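PDB 6KXD: ketosynthase from Streptomyces sp. MSC090213JE08, which forms part of the ishigamide ketosynthase/chain length factor of a highly reducing type II polyketide synthase, which probably elongates the polyketide chain. Local coordinates for residues L249-I261 with A271-D283. Numbering follows the deposited sequence.
Sequences LAAVLSVETRVDI and ACARRALRRAGVD
S254 OG donates to the backbone oxygen A276 O at 2.8 Å, meeting that carbonyl from the face opposite A280 N. A serine suits this place: its short hydroxyl arm, set between backbone N and carbonyl carbon (chi1 65°), lets the helix stay close. E256 crosses R279 at about a right angle, and its OE1 meets the guanidinium edge in a weak, long salt bridge, 3.4 Å to NH1. OE2 rests 3.4 Å from R275 CD, and the R275 charge probably favours the ionised carboxylate. With CG anti to its carbonyl carbon (chi1 -70°), E256 rests CG on A276 CA, where alanine's short side chain suits the close approach; the bend at chi2 turns the carboxylate toward the arginines. An alanine in place of E256 would probably cost R279 this carboxylate and open a gap over A276. C272 SG packs against E256 O, while R258 lays one guanidinium face over A271 CB. L253 CB meets A280 CB at 3.6 Å, just before the Schellman motif, where G281 takes positive phi. Helix 265-280 runs roughly antiparallel across strand 250-259, covering one side of it and of strand 365-373 in this thiolase-type fold, whereas V255 turns to helix 180-193.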
ATOM      1  N   LEU B 249       0.553  26.634   3.954  1.00 44.78           N
ATOM      2  CA  LEU B 249      -0.103  26.652   5.237  1.00 44.52           C
ATOM      3  C   LEU B 249       0.847  26.081   6.285  1.00 47.20           C
ATOM      4  O   LEU B 249       0.750  26.460   7.448  1.00 43.82           O
ATOM      5  CB  LEU B 249      -1.401  25.836   5.197  1.00 43.11           C
ATOM      6  CG  LEU B 249      -2.334  26.124   4.026  1.00 47.56           C
ATOM      7  CD1 LEU B 249      -3.582  25.250   4.095  1.00 46.07           C
ATOM      8  CD2 LEU B 249      -2.718  27.599   4.011  1.00 49.41           C
ATOM      9  N   ALA B 250       1.713  25.136   5.882  1.00 42.20           N
ATOM     10  CA  ALA B 250       2.585  24.490   6.796  1.00 44.34           C
ATOM     11  C   ALA B 250       3.687  23.800   6.018  1.00 40.07           C
ATOM     12  O   ALA B 250       3.483  23.337   4.899  1.00 42.15           O
ATOM     13  CB  ALA B 250       1.834  23.503   7.659  1.00 40.98           C
ATOM     14  N   ALA B 251       4.860  23.738   6.626  1.00 40.07           N
ATOM     15  CA  ALA B 251       5.996  23.042   6.058  1.00 41.23           C
ATOM     16  C   ALA B 251       6.141  21.740   6.823  1.00 43.47           C
ATOM     17  O   ALA B 251       6.010  21.746   8.024  1.00 43.08           O
ATOM     18  CB  ALA B 251       7.256  23.834   6.158  1.00 45.78           C
ATOM     19  N   VAL B 252       6.332  20.646   6.074  1.00 42.22           N
ATOM     20  CA  VAL B 252       6.600  19.360   6.663  1.00 40.27           C
ATOM     21  C   VAL B 252       8.108  19.244   6.893  1.00 38.59           C
ATOM     22  O   VAL B 252       8.874  19.045   5.964  1.00 41.72           O
ATOM     23  CB  VAL B 252       6.082  18.204   5.788  1.00 43.09           C
ATOM     24  CG1 VAL B 252       6.391  16.882   6.451  1.00 47.88           C
ATOM     25  CG2 VAL B 252       4.597  18.321   5.476  1.00 46.11           C
ATOM     26  N   LEU B 253       8.524  19.418   8.154  1.00 40.45           N
ATOM     27  CA  LEU B 253       9.913  19.435   8.528  1.00 41.26           C
ATOM     28  C   LEU B 253      10.466  18.018   8.685  1.00 47.06           C
ATOM     29  O   LEU B 253      11.623  17.762   8.440  1.00 42.71           O
ATOM     30  CB  LEU B 253      10.037  20.215   9.839  1.00 40.26           C
ATOM     31  CG  LEU B 253       9.613  21.673   9.779  1.00 43.36           C
ATOM     32  CD1 LEU B 253      10.162  22.389  10.994  1.00 43.46           C
ATOM     33  CD2 LEU B 253      10.096  22.352   8.512  1.00 45.82           C
ATOM     34  N   SER B 254       9.672  17.107   9.231  1.00 39.42           N
ATOM     35  CA  SER B 254      10.120  15.758   9.374  1.00 40.94           C
ATOM     36  C   SER B 254       8.909  14.843   9.592  1.00 40.06           C
ATOM     37  O   SER B 254       7.862  15.253  10.074  1.00 39.49           O
ATOM     38  CB  SER B 254      11.057  15.607  10.523  1.00 40.51           C
ATOM     39  OG  SER B 254      10.350  15.884  11.701  1.00 44.25           O
ATOM     40  N   VAL B 255       9.101  13.613   9.162  1.00 38.76           N
ATOM     41  CA  VAL B 255       8.198  12.516   9.452  1.00 38.24           C
ATOM     42  C   VAL B 255       9.077  11.335   9.804  1.00 40.09           C
ATOM     43  O   VAL B 255       9.960  10.931   9.041  1.00 43.93           O
ATOM     44  CB  VAL B 255       7.286  12.177   8.263  1.00 39.78           C
ATOM     45  CG1 VAL B 255       6.422  10.966   8.573  1.00 41.99           C
ATOM     46  CG2 VAL B 255       6.447  13.350   7.854  1.00 41.47           C
ATOM     47  N   GLU B 256       8.861  10.817  11.008  1.00 39.66           N
ATOM     48  CA  GLU B 256       9.635   9.753  11.488  1.00 40.43           C
ATOM     49  C   GLU B 256       8.674   8.653  11.939  1.00 38.97           C
ATOM     50  O   GLU B 256       7.526   8.913  12.330  1.00 41.16           O
ATOM     51  CB  GLU B 256      10.550  10.208  12.636  1.00 42.34           C
ATOM     52  CG  GLU B 256      11.683  11.118  12.188  1.00 48.94           C
ATOM     53  CD  GLU B 256      12.693  10.507  11.213  1.00 51.81           C
ATOM     54  OE1 GLU B 256      13.050  11.189  10.229  1.00 59.83           O
ATOM     55  OE2 GLU B 256      13.120   9.365  11.458  1.00 59.55           O
ATOM     56  N   THR B 257       9.193   7.438  11.860  1.00 39.06           N
ATOM     57  CA  THR B 257       8.428   6.268  12.168  1.00 40.69           C
ATOM     58  C   THR B 257       9.298   5.271  12.905  1.00 41.67           C
ATOM     59  O   THR B 257      10.522   5.242  12.759  1.00 42.81           O
ATOM     60  CB  THR B 257       7.917   5.554  10.910  1.00 49.63           C
ATOM     61  OG1 THR B 257       9.084   5.223  10.170  1.00 52.34           O
ATOM     62  CG2 THR B 257       7.002   6.369  10.025  1.00 47.19           C
ATOM     63  N   ARG B 258       8.607   4.435  13.672  1.00 38.39           N
ATOM     64  CA  ARG B 258       9.218   3.355  14.365  1.00 39.79           C
ATOM     65  C   ARG B 258       8.215   2.210  14.452  1.00 38.00           C
ATOM     66  O   ARG B 258       7.020   2.417  14.250  1.00 39.55           O
ATOM     67  CB  ARG B 258       9.596   3.811  15.772  1.00 45.50           C
ATOM     68  CG  ARG B 258      10.851   4.665  15.814  1.00 54.02           C
ATOM     69  CD  ARG B 258      11.191   4.909  17.261  1.00 48.85           C
ATOM     70  NE  ARG B 258      11.541   3.736  18.024  1.00 55.79           N
ATOM     71  CZ  ARG B 258      12.788   3.309  18.203  1.00 52.56           C
ATOM     72  NH1 ARG B 258      13.749   3.747  17.414  1.00 51.54           N
ATOM     73  NH2 ARG B 258      13.060   2.447  19.169  1.00 56.21           N
ATOM     74  N   VAL B 259       8.724   1.018  14.741  1.00 39.12           N
ATOM     75  CA  VAL B 259       7.876  -0.050  15.080  1.00 37.84           C
ATOM     76  C   VAL B 259       8.126  -0.383  16.542  1.00 41.54           C
ATOM     77  O   VAL B 259       9.281  -0.480  16.949  1.00 44.48           O
ATOM     78  CB  VAL B 259       8.056  -1.268  14.158  1.00 38.36           C
ATOM     79  CG1 VAL B 259       7.195  -2.451  14.625  1.00 38.84           C
ATOM     80  CG2 VAL B 259       7.783  -0.926  12.702  1.00 38.52           C
ATOM     81  N   ASP B 260       7.034  -0.531  17.281  1.00 40.88           N
ATOM     82  CA  ASP B 260       7.046  -0.787  18.705  1.00 42.06           C
ATOM     83  C   ASP B 260       7.221  -2.294  18.937  1.00 45.36           C
ATOM     84  O   ASP B 260       6.302  -2.947  19.391  1.00 46.60           O
ATOM     85  CB  ASP B 260       5.761  -0.293  19.356  1.00 43.91           C
ATOM     86  CG  ASP B 260       5.666  -0.568  20.852  1.00 45.06           C
ATOM     87  OD1 ASP B 260       6.729  -0.837  21.486  1.00 51.09           O
ATOM     88  OD2 ASP B 260       4.542  -0.531  21.372  1.00 50.65           O
ATOM     89  N   ILE B 261       8.420  -2.803  18.679  1.00 44.68           N
ATOM     90  CA  ILE B 261       8.680  -4.232  18.694  1.00 46.03           C
ATOM     91  C   ILE B 261       8.732  -4.760  20.136  1.00 48.95           C
ATOM     92  O   ILE B 261       8.577  -5.958  20.361  1.00 51.10           O
ATOM     93  CB  ILE B 261       9.970  -4.557  17.932  1.00 47.93           C
ATOM     94  CG1 ILE B 261      11.218  -3.989  18.612  1.00 50.10           C
ATOM     95  CG2 ILE B 261       9.855  -4.091  16.493  1.00 49.46           C
ATOM     96  CD1 ILE B 261      12.483  -4.435  17.949  1.00 53.87           C
ATOM     97  N   ALA B 271      10.750   7.988  21.449  1.00 40.22           N
ATOM     98  CA  ALA B 271      11.908   7.894  20.613  1.00 40.95           C
ATOM     99  C   ALA B 271      11.601   8.473  19.243  1.00 42.41           C
ATOM    100  O   ALA B 271      12.399   9.173  18.666  1.00 41.25           O
ATOM    101  CB  ALA B 271      12.394   6.470  20.490  1.00 46.55           C
ATOM    102  N   CYS B 272      10.413   8.139  18.731  1.00 39.19           N
ATOM    103  CA  CYS B 272      10.005   8.602  17.450  1.00 40.33           C
ATOM    104  C   CYS B 272       9.902  10.132  17.403  1.00 40.57           C
ATOM    105  O   CYS B 272      10.408  10.754  16.484  1.00 40.10           O
ATOM    106  CB  CYS B 272       8.660   7.978  17.108  1.00 42.90           C
ATOM    107  SG  CYS B 272       8.324   8.110  15.340  1.00 45.07           S
ATOM    108  N   ALA B 273       9.261  10.717  18.419  1.00 36.84           N
ATOM    109  CA  ALA B 273       9.041  12.163  18.514  1.00 39.69           C
ATOM    110  C   ALA B 273      10.396  12.864  18.648  1.00 40.38           C
ATOM    111  O   ALA B 273      10.683  13.831  17.971  1.00 39.17           O
ATOM    112  CB  ALA B 273       8.137  12.486  19.658  1.00 40.53           C
ATOM    113  N   ARG B 274      11.271  12.309  19.480  1.00 40.54           N
ATOM    114  CA  ARG B 274      12.572  12.993  19.697  1.00 46.27           C
ATOM    115  C   ARG B 274      13.388  13.004  18.412  1.00 41.78           C
ATOM    116  O   ARG B 274      13.996  14.036  18.062  1.00 43.17           O
ATOM    117  CB  ARG B 274      13.368  12.322  20.816  1.00 46.52           C
ATOM    118  CG  ARG B 274      12.815  12.695  22.171  1.00 49.97           C
ATOM    119  CD  ARG B 274      13.754  12.337  23.307  1.00 51.38           C
ATOM    120  NE  ARG B 274      13.034  12.536  24.553  1.00 55.56           N
ATOM    121  CZ  ARG B 274      12.722  13.713  25.099  1.00 69.38           C
ATOM    122  NH1 ARG B 274      13.253  14.846  24.666  1.00 66.43           N
ATOM    123  NH2 ARG B 274      11.863  13.740  26.101  1.00 77.81           N
ATOM    124  N   ARG B 275      13.340  11.891  17.659  1.00 44.91           N
ATOM    125  CA  ARG B 275      13.984  11.814  16.393  1.00 47.17           C
ATOM    126  C   ARG B 275      13.340  12.821  15.430  1.00 44.52           C
ATOM    127  O   ARG B 275      14.057  13.508  14.752  1.00 44.22           O
ATOM    128  CB  ARG B 275      13.941  10.408  15.784  1.00 48.31           C
ATOM    129  CG  ARG B 275      14.865  10.210  14.588  1.00 59.72           C
ATOM    130  CD  ARG B 275      14.993   8.737  14.183  1.00 76.41           C
ATOM    131  NE  ARG B 275      16.380   8.257  14.125  1.00 87.13           N
ATOM    132  CZ  ARG B 275      17.067   7.738  15.156  1.00 89.46           C
ATOM    133  NH1 ARG B 275      16.515   7.624  16.353  1.00 83.12           N
ATOM    134  NH2 ARG B 275      18.316   7.335  14.989  1.00 87.37           N
ATOM    135  N   ALA B 276      12.007  12.885  15.386  1.00 40.54           N
ATOM    136  CA  ALA B 276      11.328  13.802  14.474  1.00 41.21           C
ATOM    137  C   ALA B 276      11.718  15.257  14.802  1.00 42.58           C
ATOM    138  O   ALA B 276      11.970  16.104  13.922  1.00 41.82           O
ATOM    139  CB  ALA B 276       9.845  13.590  14.528  1.00 43.56           C
ATOM    140  N   LEU B 277      11.776  15.567  16.082  1.00 40.03           N
ATOM    141  CA  LEU B 277      12.124  16.931  16.481  1.00 41.93           C
ATOM    142  C   LEU B 277      13.585  17.243  16.130  1.00 44.09           C
ATOM    143  O   LEU B 277      13.882  18.302  15.528  1.00 45.63           O
ATOM    144  CB  LEU B 277      11.835  17.079  17.966  1.00 41.13           C
ATOM    145  CG  LEU B 277      10.361  17.162  18.354  1.00 40.82           C
ATOM    146  CD1 LEU B 277      10.214  16.948  19.849  1.00 41.70           C
ATOM    147  CD2 LEU B 277       9.726  18.492  17.962  1.00 39.85           C
ATOM    148  N   ARG B 278      14.490  16.325  16.453  1.00 42.91           N
ATOM    149  CA  ARG B 278      15.904  16.484  16.061  1.00 49.15           C
ATOM    150  C   ARG B 278      15.992  16.746  14.552  1.00 51.63           C
ATOM    151  O   ARG B 278      16.589  17.753  14.095  1.00 48.79           O
ATOM    152  CB  ARG B 278      16.714  15.258  16.500  1.00 56.59           C
ATOM    153  CG  ARG B 278      18.125  15.203  15.924  1.00 67.83           C
ATOM    154  CD  ARG B 278      19.072  14.292  16.689  1.00 73.97           C
ATOM    155  NE  ARG B 278      18.410  13.111  17.245  1.00 76.19           N
ATOM    156  CZ  ARG B 278      18.398  11.901  16.686  1.00 80.77           C
ATOM    157  NH1 ARG B 278      18.956  11.702  15.501  1.00 80.76           N
ATOM    158  NH2 ARG B 278      17.826  10.893  17.322  1.00 74.30           N
ATOM    159  N   ARG B 279      15.357  15.888  13.755  1.00 46.57           N
ATOM    160  CA  ARG B 279      15.486  15.967  12.292  1.00 45.63           C
ATOM    161  C   ARG B 279      14.863  17.254  11.742  1.00 45.63           C
ATOM    162  O   ARG B 279      15.283  17.764  10.731  1.00 47.97           O
ATOM    163  CB  ARG B 279      14.924  14.706  11.634  1.00 52.00           C
ATOM    164  CG  ARG B 279      15.820  13.485  11.830  1.00 63.75           C
ATOM    165  CD  ARG B 279      15.703  12.454  10.722  1.00 74.36           C
ATOM    166  NE  ARG B 279      16.815  12.460   9.773  1.00 88.97           N
ATOM    167  CZ  ARG B 279      16.783  11.892   8.565  1.00 93.13           C
ATOM    168  NH1 ARG B 279      15.649  11.413   8.084  1.00 84.09           N
ATOM    169  NH2 ARG B 279      17.887  11.795   7.841  1.00 93.03           N
ATOM    170  N   ALA B 280      13.842  17.770  12.410  1.00 46.11           N
ATOM    171  CA  ALA B 280      13.250  19.028  12.066  1.00 46.61           C
ATOM    172  C   ALA B 280      14.149  20.203  12.492  1.00 49.98           C
ATOM    173  O   ALA B 280      13.905  21.345  12.082  1.00 50.33           O
ATOM    174  CB  ALA B 280      11.906  19.117  12.729  1.00 43.35           C
ATOM    175  N   GLY B 281      15.118  19.936  13.366  1.00 46.18           N
ATOM    176  CA  GLY B 281      16.015  20.952  13.939  1.00 47.53           C
ATOM    177  C   GLY B 281      15.297  21.833  14.942  1.00 54.46           C
ATOM    178  O   GLY B 281      15.586  23.026  15.066  1.00 48.65           O
ATOM    179  N   VAL B 282      14.348  21.263  15.677  1.00 42.60           N
ATOM    180  CA  VAL B 282      13.665  22.042  16.654  1.00 44.27           C
ATOM    181  C   VAL B 282      13.721  21.327  17.991  1.00 44.53           C
ATOM    182  O   VAL B 282      13.909  20.134  18.086  1.00 45.34           O
ATOM    183  CB  VAL B 282      12.225  22.409  16.258  1.00 51.63           C
ATOM    184  CG1 VAL B 282      12.200  23.092  14.901  1.00 50.37           C
ATOM    185  CG2 VAL B 282      11.295  21.217  16.293  1.00 47.03           C
ATOM    186  N   ASP B 283      13.600  22.155  19.020  1.00 43.89           N
ATOM    187  CA  ASP B 283      13.568  21.730  20.392  1.00 43.60           C
ATOM    188  C   ASP B 283      12.121  21.414  20.757  1.00 45.29           C
ATOM    189  O   ASP B 283      11.195  22.055  20.246  1.00 43.60           O
ATOM    190  CB  ASP B 283      14.146  22.833  21.283  1.00 53.27           C
ATOM    191  CG  ASP B 283      14.480  22.318  22.663  1.00 62.45           C
ATOM    192  OD1 ASP B 283      15.574  21.723  22.800  1.00 66.14           O
ATOM    193  OD2 ASP B 283      13.607  22.447  23.570  1.00 71.71           O
TER